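Local coordinates for protein citryl-spermidine/3,4-dihydroxybenzoyl-citryl-spermidine:spermidine ligase (Bacillus anthracis, PDB 3TO3) that joins spermidine to citryl-spermidine intermediates in an ATP-dependent condensation, a step in the biosynthesis of the siderophore petrobactin, at residues R187-I192 and R285-V290; D212-S217 and K294-K299; Y316-A321 and G367-E372. All coordinates share one frame; numbering follows the deposited sequence. Where two conformers were deposited one is given.

Contact 1. Residues R187-I192 and R285-V290; sequences RPIKLI and RTLRNV. With ATP (adenosine-5'-triphosphate), chain E.
Leu287 has the largest share of this small apolar contact, setting one methyl against each of two residues of the loop opposite. Its CD1 lies 3.4 Å from Leu191 CD2, a tight approach in which the two side chains run past each other in opposite directions. The other branch, CD2, faces Ile189 CD1 at 4.0 Å, and here the chains cross at roughly a right angle. Ile189 gets there with CG1 tucked between its own backbone N and carbonyl carbon (chi1 86°), which swings CD1 in toward the leucine. All three residues are buried, and no hydrogen bond links the two segments. Leu287 belongs to strand 286-289 of the mixed sheet in this IucA/IucC-family ligase, and segment 187-192, a loop that runs into strand 192-197 at its last residue, packs against it. Just before the strand, Arg285 extends to ATP. Its NE donates to O1B of the beta-phosphate at 2.9 Å, with an N-H...O angle of 152°, while NH2 reaches O2B of the same phosphate at 3.1 Å and makes a weak bond to O1A of the alpha-phosphate. Weak hydrogen bonds to the backbone carbonyls of Arg311 and Thr312 engage NH1.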
# COMPACT_ATOMS: atom_id res chain seq x y z
N ARG B 187 21.20 -12.00 2.15
CA ARG B 187 21.09 -12.03 3.59
C ARG B 187 20.46 -13.35 4.00
O ARG B 187 19.47 -13.77 3.42
CB ARG B 187 20.24 -10.86 4.08
CG ARG B 187 20.97 -9.54 4.07
CD ARG B 187 21.80 -9.38 5.33
NE ARG B 187 22.52 -8.11 5.35
CZ ARG B 187 23.72 -7.92 4.82
NH1 ARG B 187 24.35 -8.93 4.21
NH2 ARG B 187 24.30 -6.72 4.89
N PRO B 188 21.05 -14.03 4.99
CA PRO B 188 20.47 -15.28 5.48
C PRO B 188 19.21 -14.99 6.25
O PRO B 188 19.18 -14.03 7.00
CB PRO B 188 21.54 -15.81 6.42
CG PRO B 188 22.81 -15.08 6.02
CD PRO B 188 22.35 -13.73 5.60
N ILE B 189 18.17 -15.81 6.09
CA ILE B 189 16.94 -15.61 6.85
C ILE B 189 16.35 -16.93 7.30
O ILE B 189 16.66 -17.99 6.75
CB ILE B 189 15.90 -14.79 6.06
CG1 ILE B 189 15.06 -15.70 5.16
CG2 ILE B 189 16.59 -13.74 5.20
CD1 ILE B 189 14.58 -15.03 3.88
N LYS B 190 15.50 -16.86 8.32
CA LYS B 190 14.88 -18.03 8.92
C LYS B 190 13.46 -18.05 8.45
O LYS B 190 12.83 -17.01 8.41
CB LYS B 190 14.80 -17.90 10.43
CG LYS B 190 16.10 -17.70 11.11
CD LYS B 190 16.93 -18.92 10.97
CE LYS B 190 17.80 -19.07 12.19
NZ LYS B 190 18.72 -20.20 11.95
N LEU B 191 12.95 -19.23 8.15
CA LEU B 191 11.53 -19.36 7.88
C LEU B 191 10.84 -19.34 9.22
O LEU B 191 11.42 -19.77 10.23
CB LEU B 191 11.24 -20.65 7.13
CG LEU B 191 11.96 -20.70 5.79
CD1 LEU B 191 11.63 -21.99 5.09
CD2 LEU B 191 11.46 -19.57 4.99
N ILE B 192 9.63 -18.80 9.24
CA ILE B 192 8.75 -18.91 10.38
C ILE B 192 7.88 -20.16 10.19
O ILE B 192 7.27 -20.33 9.14
CB ILE B 192 7.83 -17.67 10.48
CG1 ILE B 192 8.66 -16.37 10.63
CG2 ILE B 192 6.77 -17.87 11.57
CD1 ILE B 192 9.74 -16.40 11.72
N ARG B 285 10.69 -15.09 -3.51
CA ARG B 285 9.79 -15.86 -2.66
C ARG B 285 10.24 -17.32 -2.70
O ARG B 285 9.68 -18.18 -2.04
CB ARG B 285 8.32 -15.69 -3.07
CG ARG B 285 8.09 -15.95 -4.52
CD ARG B 285 6.63 -16.09 -4.84
NE ARG B 285 6.43 -16.31 -6.26
CZ ARG B 285 5.26 -16.57 -6.83
NH1 ARG B 285 4.18 -16.67 -6.08
NH2 ARG B 285 5.19 -16.75 -8.15
N THR B 286 11.27 -17.59 -3.48
CA THR B 286 11.85 -18.92 -3.55
C THR B 286 13.17 -18.93 -2.83
O THR B 286 14.06 -18.21 -3.19
CB THR B 286 12.12 -19.34 -4.99
OG1 THR B 286 10.89 -19.26 -5.73
CG2 THR B 286 12.67 -20.78 -5.01
N LEU B 287 13.29 -19.76 -1.81
CA LEU B 287 14.43 -19.71 -0.92
C LEU B 287 15.21 -21.02 -0.96
O LEU B 287 14.61 -22.12 -0.92
CB LEU B 287 13.96 -19.41 0.50
CG LEU B 287 12.98 -18.24 0.62
CD1 LEU B 287 12.27 -18.25 1.97
CD2 LEU B 287 13.70 -16.94 0.44
N ARG B 288 16.53 -20.91 -1.06
CA ARG B 288 17.41 -22.06 -1.01
C ARG B 288 17.90 -22.25 0.42
O ARG B 288 17.99 -21.30 1.19
CB ARG B 288 18.59 -21.92 -1.98
CG ARG B 288 19.43 -20.69 -1.79
CD ARG B 288 20.72 -20.72 -2.64
NE ARG B 288 21.91 -20.90 -1.81
CZ ARG B 288 22.78 -19.95 -1.52
NH1 ARG B 288 22.62 -18.73 -2.01
NH2 ARG B 288 23.82 -20.23 -0.76
N ASN B 289 18.15 -23.49 0.79
CA ASN B 289 18.64 -23.77 2.11
C ASN B 289 20.15 -23.56 2.06
O ASN B 289 20.85 -24.23 1.31
CB ASN B 289 18.25 -25.21 2.45
CG ASN B 289 18.61 -25.59 3.85
OD1 ASN B 289 19.69 -25.29 4.32
ND2 ASN B 289 17.69 -26.28 4.53
N VAL B 290 20.65 -22.60 2.83
CA VAL B 290 22.07 -22.24 2.78
C VAL B 290 22.91 -23.22 3.60
O VAL B 290 24.06 -23.51 3.27
CB VAL B 290 22.33 -20.84 3.35
CG1 VAL B 290 23.79 -20.53 3.31
CG2 VAL B 290 21.59 -19.80 2.58
PB ATP E . 8.75 -17.44 -9.46
O1B ATP E . 8.66 -17.09 -8.00
O2B ATP E . 7.39 -17.84 -9.97
O3B ATP E . 9.79 -18.60 -9.66
PA ATP E . 8.51 -14.89 -10.37
O1A ATP E . 7.67 -14.73 -9.12
O2A ATP E . 7.68 -14.85 -11.65
O3A ATP E . 9.28 -16.24 -10.31
O5' ATP E . 9.55 -13.71 -10.38
C5' ATP E . 10.79 -13.86 -10.96
C4' ATP E . 11.50 -12.66 -11.27
O4' ATP E . 12.53 -12.95 -12.27
C3' ATP E . 10.59 -11.66 -11.88
O3' ATP E . 10.58 -10.52 -11.12
C2' ATP E . 11.16 -11.41 -13.22
O2' ATP E . 11.02 -10.09 -13.56
C1' ATP E . 12.59 -11.78 -13.03
N9 ATP E . 13.36 -11.95 -14.24
C8 ATP E . 14.54 -11.35 -14.47
N7 ATP E . 14.96 -11.73 -15.68
C5 ATP E . 14.06 -12.58 -16.23
C6 ATP E . 14.00 -13.27 -17.45
N6 ATP E . 15.06 -13.12 -18.40
N1 ATP E . 12.93 -14.06 -17.70
C2 ATP E . 11.94 -14.19 -16.80
N3 ATP E . 11.97 -13.53 -15.62
C4 ATP E . 13.01 -12.72 -15.30

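Contact 2. Residues D212-S217 and K294-K299; sequences DKILKS and KRPYVK. With ATP (adenosine-5'-triphosphate), chain E.
Arg295 and Ser217 meet at the solvent-facing end of this contact, while Ile214 and Pro296 meet deeper in. From CB, the Arg295 chain sets out with CG beside its own backbone N, then bends twice, at chi2 (-91°) and chi3 (-61°); CB, CG and CD serve as the folded tether that carries the guanidinium back toward helix 208-219. NE forms a salt bridge with Glu218, the residue after Ser217 on that helix. CZ, the centre of the flat group, lies between two layers. Over one face is the carbonyl O of Ser217, 3.8 Å from NH2 and displaced toward the rim; the oxygen stands above the plane, and no hydrogen bond forms between the two. Over the opposite face is the side-chain amide of Asn289, its ND2 3.7 Å from Arg295 CZ. NH1 pairs with Asp276, which also accepts from Asn289 ND2. The two salt bridges, to Glu218 and Asp276, probably fix the rotation of the guanidinium and balance its charge.

Further in, Ile214 CD1 touches Pro296 CG at 4.2 Å, the two side chains passing in opposite directions. Both also rest on Trp370 and Phe350, so the pair belongs to a larger apolar cluster between helix and sheet. At the other end of the segment Lys299, fully extended with CG anti to the backbone N (chi1 180°), sends NZ to ATP O2B and to Asp459, a magnesium ligand, although the position of NZ is less certain. The whole is a helix packed against the entry to a strand of the mixed beta-sheet, whose next residues run into the ATP-phosphate and magnesium site.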
# COMPACT_ATOMS: atom_id res chain seq x y z
N ASP B 212 3.93 -35.97 4.75
CA ASP B 212 4.30 -36.46 6.10
C ASP B 212 5.80 -36.71 6.18
O ASP B 212 6.44 -36.45 7.20
CB ASP B 212 3.60 -37.79 6.47
CG ASP B 212 2.14 -37.63 6.93
OD1 ASP B 212 1.44 -38.68 6.94
OD2 ASP B 212 1.71 -36.51 7.29
N LYS B 213 6.35 -37.25 5.10
CA LYS B 213 7.76 -37.66 5.03
C LYS B 213 8.65 -36.43 5.00
O LYS B 213 9.68 -36.37 5.65
CB LYS B 213 7.99 -38.52 3.77
CG LYS B 213 9.15 -39.47 3.81
CD LYS B 213 9.32 -40.18 2.47
CE LYS B 213 8.25 -41.26 2.23
NZ LYS B 213 8.21 -41.74 0.81
N ILE B 214 8.21 -35.43 4.25
CA ILE B 214 8.95 -34.18 4.07
C ILE B 214 9.01 -33.30 5.32
O ILE B 214 10.02 -32.65 5.56
CB ILE B 214 8.39 -33.39 2.88
CG1 ILE B 214 9.51 -33.10 1.89
CG2 ILE B 214 7.77 -32.07 3.33
CD1 ILE B 214 10.22 -31.79 2.18
N LEU B 215 7.95 -33.27 6.11
CA LEU B 215 8.01 -32.65 7.44
C LEU B 215 9.02 -33.30 8.39
O LEU B 215 9.60 -32.64 9.23
CB LEU B 215 6.66 -32.75 8.14
CG LEU B 215 5.58 -31.74 7.86
CD1 LEU B 215 4.62 -31.82 9.02
CD2 LEU B 215 6.16 -30.35 7.75
N LYS B 216 9.18 -34.62 8.29
CA LYS B 216 10.17 -35.27 9.12
C LYS B 216 11.48 -34.52 8.94
O LYS B 216 12.01 -33.96 9.89
CB LYS B 216 10.35 -36.73 8.72
CG LYS B 216 9.27 -37.68 9.22
CD LYS B 216 9.44 -38.01 10.70
CE LYS B 216 8.73 -39.33 11.08
NZ LYS B 216 8.91 -39.71 12.52
N SER B 217 11.93 -34.44 7.69
CA SER B 217 13.24 -33.89 7.35
C SER B 217 13.32 -32.38 7.56
O SER B 217 14.32 -31.87 8.04
CB SER B 217 13.53 -34.16 5.88
OG SER B 217 12.91 -35.35 5.44
N LYS B 294 21.70 -29.51 -0.33
CA LYS B 294 20.96 -30.60 -0.99
C LYS B 294 19.47 -30.58 -0.63
O LYS B 294 18.64 -31.16 -1.32
CB LYS B 294 21.56 -31.97 -0.68
CG LYS B 294 23.06 -32.09 -0.95
CD LYS B 294 23.36 -32.11 -2.44
CE LYS B 294 24.68 -32.85 -2.73
NZ LYS B 294 24.56 -34.34 -2.67
N ARG B 295 19.15 -29.93 0.47
CA ARG B 295 17.76 -29.83 0.88
C ARG B 295 16.96 -29.02 -0.14
O ARG B 295 17.51 -28.22 -0.89
CB ARG B 295 17.71 -29.21 2.26
CG ARG B 295 18.36 -30.13 3.31
CD ARG B 295 17.31 -31.05 3.91
NE ARG B 295 16.32 -30.23 4.58
CZ ARG B 295 16.56 -29.55 5.70
NH1 ARG B 295 17.76 -29.67 6.26
NH2 ARG B 295 15.62 -28.78 6.26
N PRO B 296 15.66 -29.27 -0.20
CA PRO B 296 14.79 -28.62 -1.19
C PRO B 296 14.63 -27.11 -0.96
O PRO B 296 14.79 -26.62 0.16
CB PRO B 296 13.43 -29.31 -0.95
CG PRO B 296 13.47 -29.75 0.51
CD PRO B 296 14.92 -30.17 0.71
N TYR B 297 14.33 -26.40 -2.03
CA TYR B 297 13.93 -25.01 -1.98
C TYR B 297 12.51 -24.91 -1.45
O TYR B 297 11.73 -25.87 -1.51
CB TYR B 297 13.93 -24.37 -3.38
CG TYR B 297 15.17 -24.58 -4.23
CD1 TYR B 297 16.33 -23.85 -4.01
CD2 TYR B 297 15.16 -25.52 -5.28
CE1 TYR B 297 17.48 -24.05 -4.82
CE2 TYR B 297 16.26 -25.73 -6.07
CZ TYR B 297 17.43 -25.00 -5.84
OH TYR B 297 18.52 -25.24 -6.67
N VAL B 298 12.19 -23.72 -0.97
CA VAL B 298 10.87 -23.39 -0.48
C VAL B 298 10.37 -22.21 -1.30
O VAL B 298 11.06 -21.18 -1.44
CB VAL B 298 10.97 -23.02 1.00
CG1 VAL B 298 9.66 -23.07 1.62
CG2 VAL B 298 11.80 -24.05 1.70
N LYS B 299 9.21 -22.39 -1.91
CA LYS B 299 8.56 -21.30 -2.62
C LYS B 299 7.35 -20.91 -1.80
O LYS B 299 6.43 -21.72 -1.60
CB LYS B 299 8.17 -21.70 -4.04
CG LYS B 299 7.48 -20.61 -4.86
CD LYS B 299 7.30 -21.03 -6.32
CE LYS B 299 7.00 -19.83 -7.21
NZ LYS B 299 6.72 -20.24 -8.62
PB ATP E . 8.75 -17.44 -9.46
O1B ATP E . 8.66 -17.09 -8.00
O2B ATP E . 7.39 -17.84 -9.97
O3B ATP E . 9.79 -18.60 -9.66
PA ATP E . 8.51 -14.89 -10.37
O1A ATP E . 7.67 -14.73 -9.12
O2A ATP E . 7.68 -14.85 -11.65
O3A ATP E . 9.28 -16.24 -10.31
O5' ATP E . 9.55 -13.71 -10.38
C5' ATP E . 10.79 -13.86 -10.96
C4' ATP E . 11.50 -12.66 -11.27
O4' ATP E . 12.53 -12.95 -12.27
C3' ATP E . 10.59 -11.66 -11.88
O3' ATP E . 10.58 -10.52 -11.12
C2' ATP E . 11.16 -11.41 -13.22
O2' ATP E . 11.02 -10.09 -13.56
C1' ATP E . 12.59 -11.78 -13.03
N9 ATP E . 13.36 -11.95 -14.24
C8 ATP E . 14.54 -11.35 -14.47
N7 ATP E . 14.96 -11.73 -15.68
C5 ATP E . 14.06 -12.58 -16.23
C6 ATP E . 14.00 -13.27 -17.45
N6 ATP E . 15.06 -13.12 -18.40
N1 ATP E . 12.93 -14.06 -17.70
C2 ATP E . 11.94 -14.19 -16.80
N3 ATP E . 11.97 -13.53 -15.62
C4 ATP E . 13.01 -12.72 -15.30

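Contact 3. Residues Y316-A321 and G367-E372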
# COMPACT_ATOMS: atom_id res chain seq x y z
N TYR B 316 -5.36 -22.99 -6.07
CA TYR B 316 -5.56 -24.10 -6.97
C TYR B 316 -4.21 -24.61 -7.51
O TYR B 316 -4.03 -25.81 -7.67
CB TYR B 316 -6.58 -23.79 -8.08
CG TYR B 316 -6.28 -22.54 -8.84
CD1 TYR B 316 -5.43 -22.58 -9.94
CD2 TYR B 316 -6.85 -21.32 -8.48
CE1 TYR B 316 -5.14 -21.43 -10.66
CE2 TYR B 316 -6.57 -20.16 -9.20
CZ TYR B 316 -5.71 -20.23 -10.30
OH TYR B 316 -5.41 -19.11 -11.03
N SER B 317 -3.25 -23.70 -7.74
CA SER B 317 -1.98 -24.11 -8.32
C SER B 317 -1.05 -24.76 -7.29
O SER B 317 -0.29 -25.64 -7.62
CB SER B 317 -1.31 -22.96 -9.07
OG SER B 317 -0.60 -22.15 -8.18
N VAL B 318 -1.13 -24.33 -6.03
CA VAL B 318 -0.46 -25.02 -4.95
C VAL B 318 -1.00 -26.46 -4.84
O VAL B 318 -0.23 -27.42 -4.66
CB VAL B 318 -0.68 -24.27 -3.62
CG1 VAL B 318 -0.32 -25.16 -2.42
CG2 VAL B 318 0.13 -22.96 -3.61
N ALA B 319 -2.31 -26.61 -5.00
CA ALA B 319 -2.96 -27.91 -4.84
C ALA B 319 -2.54 -28.92 -5.92
O ALA B 319 -2.40 -30.12 -5.65
CB ALA B 319 -4.46 -27.75 -4.84
N SER B 320 -2.34 -28.43 -7.14
CA SER B 320 -2.04 -29.34 -8.24
C SER B 320 -0.52 -29.49 -8.50
O SER B 320 -0.11 -30.20 -9.43
CB SER B 320 -2.77 -28.93 -9.51
OG SER B 320 -2.40 -27.60 -9.86
N ALA B 321 0.31 -28.87 -7.67
CA ALA B 321 1.72 -28.85 -8.01
C ALA B 321 2.36 -30.24 -7.92
O ALA B 321 2.99 -30.66 -8.89
CB ALA B 321 2.48 -27.82 -7.17
N GLY B 367 0.98 -20.11 1.75
CA GLY B 367 1.06 -21.29 0.94
C GLY B 367 2.51 -21.61 0.77
O GLY B 367 3.34 -20.73 0.86
N CYS B 368 2.81 -22.88 0.51
CA CYS B 368 4.17 -23.31 0.33
C CYS B 368 4.28 -24.42 -0.69
O CYS B 368 3.50 -25.37 -0.66
CB CYS B 368 4.73 -23.76 1.68
SG CYS B 368 6.42 -24.44 1.60
N ILE B 369 5.29 -24.35 -1.56
CA ILE B 369 5.65 -25.47 -2.42
C ILE B 369 7.13 -25.80 -2.24
O ILE B 369 7.97 -24.91 -2.30
CB ILE B 369 5.42 -25.17 -3.89
CG1 ILE B 369 3.94 -25.00 -4.19
CG2 ILE B 369 6.03 -26.28 -4.77
CD1 ILE B 369 3.64 -24.15 -5.43
N TRP B 370 7.45 -27.07 -2.04
CA TRP B 370 8.85 -27.49 -1.90
C TRP B 370 9.34 -27.97 -3.24
O TRP B 370 8.59 -28.58 -3.97
CB TRP B 370 9.01 -28.60 -0.88
CG TRP B 370 8.96 -28.18 0.54
CD1 TRP B 370 10.02 -27.82 1.30
CD2 TRP B 370 7.81 -28.12 1.40
NE1 TRP B 370 9.62 -27.55 2.58
CE2 TRP B 370 8.26 -27.71 2.67
CE3 TRP B 370 6.44 -28.38 1.22
CZ2 TRP B 370 7.39 -27.52 3.77
CZ3 TRP B 370 5.58 -28.21 2.32
CH2 TRP B 370 6.06 -27.77 3.58
N ARG B 371 10.60 -27.69 -3.57
CA ARG B 371 11.13 -28.10 -4.87
C ARG B 371 12.52 -28.73 -4.73
O ARG B 371 13.30 -28.32 -3.87
CB ARG B 371 11.12 -26.91 -5.83
CG ARG B 371 12.17 -26.96 -6.89
CD ARG B 371 11.78 -26.10 -8.09
NE ARG B 371 11.79 -24.67 -7.81
CZ ARG B 371 10.88 -23.82 -8.30
NH1 ARG B 371 9.90 -24.25 -9.07
NH2 ARG B 371 10.96 -22.53 -8.01
N GLU B 372 12.83 -29.74 -5.56
CA GLU B 372 14.13 -30.42 -5.51
C GLU B 372 15.27 -29.44 -5.73
O GLU B 372 15.21 -28.61 -6.64
CB GLU B 372 14.26 -31.51 -6.59
CG GLU B 372 13.38 -32.70 -6.44
CD GLU B 372 13.59 -33.71 -7.58
OE1 GLU B 372 13.60 -33.28 -8.77
OE2 GLU B 372 13.77 -34.92 -7.27
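The apolar contacts centre on Ile369, whose CD1 is flanked by two residues one helical turn apart: Val318 CG2 at 4.1 Å and Ala321 CB at 4.2 Å. CG1 of Ile369 stands beside its own backbone N (chi1 -66°), and the chain then stretches on to CD1, taking the methyl up to the helix. Val318 and Ile369 cross obliquely and touch through one methyl each; Ala321 offers its CB to the same CD1. Helix 315-333 runs over strand 367-371 with the segment axes 8.8 Å apart at their closest and only 31° from parallel.

A second kind of contact is between methyl and backbone. Val318 holds CG1 anti to its backbone N (chi1 165°), and that methyl lies 4.2 Å from the carbonyl O of Cys368. The Cys368 side chain points away from the helix; its SG sits over a face of the Trp370 ring, 3.7 Å above the plane and toward the rim, on the side of the sheet where Ile244 and Pro245 pack.

Polar links lie around the contact rather than across it. The carbonyl of Val318 accepts from the hydroxyl of Ser352 on the neighbouring strand, and Ile369 is bonded through its backbone to Lys299. Two residues along the strand, Arg371 forms salt bridges with Glu349 and Asp459.

Between these segments the contact is van der Waals packing, without a hydrogen bond. All four touching residues are buried, which makes this apolar core packing, set beside the strand that carries the ATP-binding Lys299, whose side chain is about 4 Å from that of Ile369.

How the contacts relate
All three contacts bear on one mixed sheet, in which strand 297-306 lies between strands 286-289 and 367-371. Backbone pairing joins them: Leu287 N meets Val298 O at 2.7 Å, linking contact 1 to contact 2, and Lys299 N meets Ile369 O at 2.8 Å, linking contact 2 to contact 3. Contacts 1 and 3 are buried and aliphatic, one made by a loop and the other by a helix. Contact 2 is partly buried, and its chemistry is mixed, with an ion-paired arginine near the surface beside a small apolar cluster. Contacts 1 and 2 each reach the ATP phosphates through a basic residue; contact 3 stands about 9 Å from the nucleotide, measured from the Ile369 side chain.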